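Long-range contacts in transcriptional regulator, ROK family (Vibrio cholerae O1 biovar eltor, PDB 1Z05), which probably binds DNA as a transcriptional regulator of the ROK family, a homologue of E. coli Mlc, and carries a bound zinc ion: residues H81-T86 and V99-N104; H140-D145 and M190-V195. All coordinates share one frame; numbering follows the deposited sequence.

Interaction 1: H81-T86 and V99-N104; sequences HLIHET and VGLQTN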
loop_
_atom_site.group_PDB
_atom_site.type_symbol
_atom_site.label_atom_id
_atom_site.label_comp_id
_atom_site.label_asym_id
_atom_site.label_seq_id
_atom_site.Cartn_x
_atom_site.Cartn_y
_atom_site.Cartn_z
ATOM N N HIS A 81 6.812 -33.841 6.815
ATOM C CA HIS A 81 7.679 -33.614 7.986
ATOM C C HIS A 81 7.928 -32.134 8.297
ATOM O O HIS A 81 8.994 -31.761 8.787
ATOM C CB HIS A 81 9.001 -34.383 7.853
ATOM C CG HIS A 81 8.817 -35.835 7.548
ATOM N ND1 HIS A 81 9.166 -36.393 6.338
ATOM C CD2 HIS A 81 8.282 -36.839 8.284
ATOM C CE1 HIS A 81 8.878 -37.683 6.348
ATOM N NE2 HIS A 81 8.337 -37.977 7.517
ATOM N N LEU A 82 6.937 -31.302 8.006
ATOM C CA LEU A 82 7.011 -29.873 8.325
ATOM C C LEU A 82 6.460 -29.592 9.721
ATOM O O LEU A 82 6.839 -28.612 10.368
ATOM C CB LEU A 82 6.254 -29.058 7.273
ATOM C CG LEU A 82 7.051 -28.931 5.974
ATOM C CD1 LEU A 82 6.160 -28.552 4.796
ATOM C CD2 LEU A 82 8.208 -27.933 6.162
ATOM N N ILE A 83 5.553 -30.455 10.165
ATOM C CA ILE A 83 4.996 -30.383 11.512
ATOM C C ILE A 83 5.025 -31.764 12.125
ATOM O O ILE A 83 5.189 -32.760 11.410
ATOM C CB ILE A 83 3.553 -29.779 11.567
ATOM C CG1 ILE A 83 2.514 -30.704 10.894
ATOM C CG2 ILE A 83 3.555 -28.344 11.003
ATOM C CD1 ILE A 83 1.079 -30.165 10.921
ATOM N N HIS A 84 4.877 -31.824 13.442
ATOM C CA HIS A 84 4.852 -33.103 14.128
ATOM C C HIS A 84 3.998 -33.036 15.379
ATOM O O HIS A 84 3.747 -31.957 15.915
ATOM C CB HIS A 84 6.271 -33.578 14.456
ATOM C CG HIS A 84 6.935 -32.805 15.553
ATOM N ND1 HIS A 84 7.037 -33.284 16.840
ATOM C CD2 HIS A 84 7.538 -31.593 15.552
ATOM C CE1 HIS A 84 7.674 -32.401 17.587
ATOM N NE2 HIS A 84 7.996 -31.369 16.829
ATOM N N GLU A 85 3.560 -34.208 15.822
ATOM C CA GLU A 85 2.790 -34.374 17.053
ATOM C C GLU A 85 3.200 -35.701 17.701
ATOM O O GLU A 85 3.844 -36.535 17.059
ATOM C CB GLU A 85 1.290 -34.408 16.743
ATOM C CG GLU A 85 0.894 -35.529 15.778
ATOM C CD GLU A 85 -0.608 -35.634 15.533
ATOM O OE1 GLU A 85 -1.397 -35.119 16.356
ATOM O OE2 GLU A 85 -0.991 -36.244 14.508
ATOM N N THR A 86 2.854 -35.886 18.972
ATOM C CA THR A 86 2.841 -37.226 19.559
ATOM C C THR A 86 1.363 -37.631 19.601
ATOM O O THR A 86 0.569 -37.043 20.350
ATOM C CB THR A 86 3.464 -37.290 20.977
ATOM O OG1 THR A 86 4.806 -36.792 20.946
ATOM C CG2 THR A 86 3.490 -38.743 21.512
ATOM N N VAL A 99 0.984 -35.028 22.623
ATOM C CA VAL A 99 1.409 -33.639 22.467
ATOM C C VAL A 99 0.862 -33.115 21.154
ATOM O O VAL A 99 0.928 -33.793 20.126
ATOM C CB VAL A 99 2.965 -33.479 22.517
ATOM C CG1 VAL A 99 3.380 -32.016 22.398
ATOM C CG2 VAL A 99 3.537 -34.042 23.812
ATOM N N GLY A 100 0.308 -31.907 21.207
ATOM C CA GLY A 100 -0.290 -31.260 20.048
ATOM C C GLY A 100 0.737 -30.914 18.993
ATOM O O GLY A 100 1.939 -31.086 19.200
ATOM N N LEU A 101 0.253 -30.412 17.863
ATOM C CA LEU A 101 1.101 -30.144 16.703
ATOM C C LEU A 101 2.071 -28.988 16.927
ATOM O O LEU A 101 1.699 -27.947 17.479
ATOM C CB LEU A 101 0.240 -29.885 15.460
ATOM C CG LEU A 101 -0.575 -31.087 14.968
ATOM C CD1 LEU A 101 -1.823 -30.620 14.234
ATOM C CD2 LEU A 101 0.259 -32.004 14.095
ATOM N N GLN A 102 3.319 -29.201 16.509
ATOM C CA GLN A 102 4.367 -28.182 16.549
ATOM C C GLN A 102 5.130 -28.197 15.231
ATOM O O GLN A 102 5.163 -29.211 14.530
ATOM C CB GLN A 102 5.372 -28.448 17.671
ATOM C CG GLN A 102 4.781 -28.545 19.070
ATOM C CD GLN A 102 5.856 -28.829 20.113
ATOM O OE1 GLN A 102 6.081 -29.975 20.486
ATOM N NE2 GLN A 102 6.536 -27.787 20.560
ATOM N N THR A 103 5.758 -27.078 14.896
ATOM C CA THR A 103 6.594 -27.049 13.706
ATOM C C THR A 103 7.827 -27.923 13.952
ATOM O O THR A 103 8.365 -27.974 15.069
ATOM C CB THR A 103 7.019 -25.620 13.320
ATOM O OG1 THR A 103 7.576 -24.970 14.459
ATOM C CG2 THR A 103 5.820 -24.835 12.847
ATOM N N ASN A 104 8.244 -28.618 12.900
ATOM C CA ASN A 104 9.374 -29.520 12.937
ATOM C C ASN A 104 10.530 -28.907 12.145
ATOM O O ASN A 104 10.866 -29.382 11.062
ATOM C CB ASN A 104 8.958 -30.877 12.354
ATOM C CG ASN A 104 10.021 -31.948 12.523
ATOM O OD1 ASN A 104 10.902 -31.853 13.384
ATOM N ND2 ASN A 104 9.931 -32.988 11.707
HETATM O O HOH W 1 9.247 -28.702 18.018
#
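H84 and Q102 form a hydrogen-bonded antiparallel pair: H84 N donates to Q102 O at 2.8 Å and H84 O accepts from Q102 N at 2.9 Å. Beyond them the register slips by one residue, a beta bulge at E85, G100 and L101, before T86 and V99 pair again. L101 fills the inner side of the two-stranded sheet. Its CB lies 4.1 Å from H84 O; CG, beside the backbone N (chi1 -66°), leads to CD2, which rests 3.7 Å from E85 CB and 3.8 Å from I83 CD1. A branched aliphatic chain suits this spot, since helix 67-79 lies against I83, E85 and L101. E85 stretches out alongside L101, its carboxylate paired with R56. On the other side, the H84 ring has N104 CB 3.6 Å from CD2, and one water joins H84 NE2 to T103 O. N104 N closes the end with a nearly straight bond to L82 O, while ND2 reaches H81 O weakly. H81, with positive phi in a Schellman motif, ends helix 67-79. Three helices followed by a two-stranded antiparallel sheet, its strands joined here through helix 88-94, are characteristic of a winged helix-turn-helix domain, consistent with DNA binding.

Interaction 2: H140-D145 and M190-V195; sequences HEIDQD and MPHYNV. With SO4 (sulfate ion), chain F.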
loop_
_atom_site.group_PDB
_atom_site.type_symbol
_atom_site.label_atom_id
_atom_site.label_comp_id
_atom_site.label_asym_id
_atom_site.label_seq_id
_atom_site.Cartn_x
_atom_site.Cartn_y
_atom_site.Cartn_z
ATOM N N HIS A 140 34.486 -8.676 -8.017
ATOM C CA HIS A 140 35.038 -7.577 -8.806
ATOM C C HIS A 140 34.439 -7.507 -10.214
ATOM O O HIS A 140 34.861 -6.699 -11.043
ATOM C CB HIS A 140 36.571 -7.635 -8.809
ATOM C CG HIS A 140 37.164 -7.725 -7.435
ATOM N ND1 HIS A 140 37.764 -8.868 -6.954
ATOM C CD2 HIS A 140 37.212 -6.823 -6.424
ATOM C CE1 HIS A 140 38.176 -8.661 -5.717
ATOM N NE2 HIS A 140 37.852 -7.428 -5.371
ATOM N N GLU A 141 33.433 -8.346 -10.459
ATOM C CA GLU A 141 32.656 -8.295 -11.696
ATOM C C GLU A 141 31.690 -7.118 -11.655
ATOM O O GLU A 141 31.215 -6.738 -10.580
ATOM C CB GLU A 141 31.886 -9.601 -11.903
ATOM C CG GLU A 141 32.780 -10.818 -12.205
ATOM C CD GLU A 141 33.292 -11.535 -10.952
ATOM O OE1 GLU A 141 33.158 -11.001 -9.830
ATOM O OE2 GLU A 141 33.834 -12.650 -11.092
ATOM N N ILE A 142 31.410 -6.554 -12.826
ATOM C CA ILE A 142 30.557 -5.370 -12.954
ATOM C C ILE A 142 29.361 -5.638 -13.866
ATOM O O ILE A 142 28.218 -5.308 -13.528
ATOM C CB ILE A 142 31.367 -4.154 -13.496
ATOM C CG1 ILE A 142 32.414 -3.682 -12.469
ATOM C CG2 ILE A 142 30.438 -3.020 -13.937
ATOM C CD1 ILE A 142 31.841 -3.232 -11.112
ATOM N N ASP A 143 29.637 -6.237 -15.019
ATOM C CA ASP A 143 28.628 -6.460 -16.043
ATOM C C ASP A 143 27.770 -7.677 -15.752
ATOM O O ASP A 143 28.266 -8.694 -15.276
ATOM C CB ASP A 143 29.282 -6.568 -17.421
ATOM C CG ASP A 143 29.828 -5.230 -17.911
ATOM O OD1 ASP A 143 29.151 -4.194 -17.712
ATOM O OD2 ASP A 143 30.931 -5.212 -18.499
ATOM N N GLN A 144 26.484 -7.535 -16.069
ATOM C CA GLN A 144 25.415 -8.501 -15.785
ATOM C C GLN A 144 25.784 -9.973 -15.983
ATOM O O GLN A 144 25.663 -10.774 -15.053
ATOM C CB GLN A 144 24.193 -8.149 -16.644
ATOM C CG GLN A 144 22.908 -8.889 -16.305
ATOM C CD GLN A 144 21.779 -8.497 -17.243
ATOM O OE1 GLN A 144 21.375 -7.339 -17.285
ATOM N NE2 GLN A 144 21.265 -9.463 -17.999
ATOM N N ASP A 145 26.217 -10.327 -17.194
ATOM C CA ASP A 145 26.553 -11.716 -17.515
ATOM C C ASP A 145 27.652 -12.266 -16.607
ATOM O O ASP A 145 27.580 -13.417 -16.179
ATOM C CB ASP A 145 26.963 -11.862 -18.987
ATOM C CG ASP A 145 25.798 -11.663 -19.949
ATOM O OD1 ASP A 145 24.626 -11.696 -19.512
ATOM O OD2 ASP A 145 26.057 -11.479 -21.159
ATOM N N MET A 190 20.430 -1.685 -10.791
ATOM C CA MET A 190 20.919 -1.594 -9.420
ATOM C C MET A 190 22.184 -0.745 -9.306
ATOM O O MET A 190 22.836 -0.467 -10.321
ATOM C CB MET A 190 21.129 -3.002 -8.840
ATOM C CG MET A 190 22.259 -3.800 -9.458
ATOM S SD MET A 190 22.431 -5.405 -8.673
ATOM C CE MET A 190 22.612 -4.933 -6.941
ATOM N N PRO A 191 22.533 -0.318 -8.074
ATOM C CA PRO A 191 23.785 0.428 -7.901
ATOM C C PRO A 191 24.991 -0.483 -8.116
ATOM O O PRO A 191 24.864 -1.706 -8.007
ATOM C CB PRO A 191 23.738 0.886 -6.435
ATOM C CG PRO A 191 22.354 0.596 -5.953
ATOM C CD PRO A 191 21.811 -0.491 -6.800
ATOM N N HIS A 192 26.137 0.119 -8.437
ATOM C CA HIS A 192 27.432 -0.576 -8.529
ATOM C C HIS A 192 27.583 -1.436 -9.785
ATOM O O HIS A 192 28.513 -1.238 -10.565
ATOM C CB HIS A 192 27.711 -1.410 -7.266
ATOM C CG HIS A 192 29.074 -2.031 -7.242
ATOM N ND1 HIS A 192 30.197 -1.341 -6.841
ATOM C CD2 HIS A 192 29.495 -3.274 -7.577
ATOM C CE1 HIS A 192 31.252 -2.134 -6.924
ATOM N NE2 HIS A 192 30.852 -3.312 -7.368
ATOM N N TYR A 193 26.671 -2.389 -9.968
ATOM C CA TYR A 193 26.730 -3.301 -11.106
ATOM C C TYR A 193 26.014 -2.718 -12.320
ATOM O O TYR A 193 25.088 -1.910 -12.187
ATOM C CB TYR A 193 26.148 -4.674 -10.744
ATOM C CG TYR A 193 26.771 -5.307 -9.520
ATOM C CD1 TYR A 193 27.996 -5.972 -9.605
ATOM C CD2 TYR A 193 26.141 -5.235 -8.275
ATOM C CE1 TYR A 193 28.580 -6.552 -8.489
ATOM C CE2 TYR A 193 26.716 -5.820 -7.140
ATOM C CZ TYR A 193 27.942 -6.476 -7.261
ATOM O OH TYR A 193 28.534 -7.062 -6.166
ATOM N N ASN A 194 26.468 -3.112 -13.503
ATOM C CA ASN A 194 25.828 -2.718 -14.744
ATOM C C ASN A 194 24.776 -3.761 -15.113
ATOM O O ASN A 194 25.069 -4.750 -15.796
ATOM C CB ASN A 194 26.869 -2.554 -15.852
ATOM C CG ASN A 194 26.255 -2.147 -17.181
ATOM O OD1 ASN A 194 25.173 -1.548 -17.229
ATOM N ND2 ASN A 194 26.949 -2.468 -18.272
ATOM N N VAL A 195 23.551 -3.521 -14.649
ATOM C CA VAL A 195 22.455 -4.478 -14.776
ATOM C C VAL A 195 21.258 -3.890 -15.518
ATOM O O VAL A 195 20.905 -2.726 -15.329
ATOM C CB VAL A 195 22.034 -5.017 -13.377
ATOM C CG1 VAL A 195 20.645 -5.654 -13.401
ATOM C CG2 VAL A 195 23.069 -6.008 -12.883
HETATM S S SO4 F . 26.706 3.530 -8.957
HETATM O O1 SO4 F . 27.803 2.914 -9.698
HETATM O O2 SO4 F . 25.435 3.000 -9.440
HETATM O O3 SO4 F . 26.852 3.244 -7.531
HETATM O O4 SO4 F . 26.735 4.977 -9.160
HETATM O O HOH W 2 32.363 -5.544 -8.250
#
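An asparagine, N194, grips the turn leading into helix 144-161 with both backbone and side chain, though neither segment is a regular strand. The backbones are joined by a single bridge between D143 and N194, linking the start of that helix to the loop after strand 186-189, at the surface of the ROK domain, of actin-like (ASKHA) fold. N194 N donates to I142 O at 2.8 Å, from above the carbonyl plane, and N194 O receives a weak bond from Q144 N, already in the helix. The third bond is between side chains: with CG of N194 anti to its own N (chi1 180°), ND2 reaches D143 OD1 at 2.9 Å, nearly straight at 163°, the carboxylate and amide planes 68° apart. D143 stands at the N-cap position but its carboxylate makes no capping bond, turning instead to that amide. Asparagine suits its place because its short amide can donate to the acid while its main chain bridges. Q144 OE1 accepts from K196 N. I142 CD1 comes within 3.9 Å of H192 NE2, the two side chains crossing at about a right angle. H192 N donates to sulfate O2 at 3.1 Å, the ion probably coming from the crystallisation liquor. The Y193 ring is buried, its OH bonded to G116 O; H192 CD2 sits 3.4 Å above the centre of one face, and E141 O comes to the ring edge at Y193 CE1. Water joins the histidine to the same carbonyl, 2.8 Å from H192 NE2 and 2.9 Å from E141 O.

The two contacts follow one another in the chain, interaction 1 closing before interaction 2 opens, and do not touch: their centres are 44 Å apart and their nearest atoms about 30 Å. Interaction 1 belongs to the N-terminal part but also rests on helix 421-428 through L82, so the C-terminal helix 421-428 and the N-terminal helix 35-51 both pack against it. Interaction 2 ties the start of helix 144-161 to the loop after strand 186-189 within the ROK domain. Both lie away from the zinc site of H269, C279, C281 and C286. Each has a sulfate nearby, the one at interaction 1 about 6 Å from the E85 side chain.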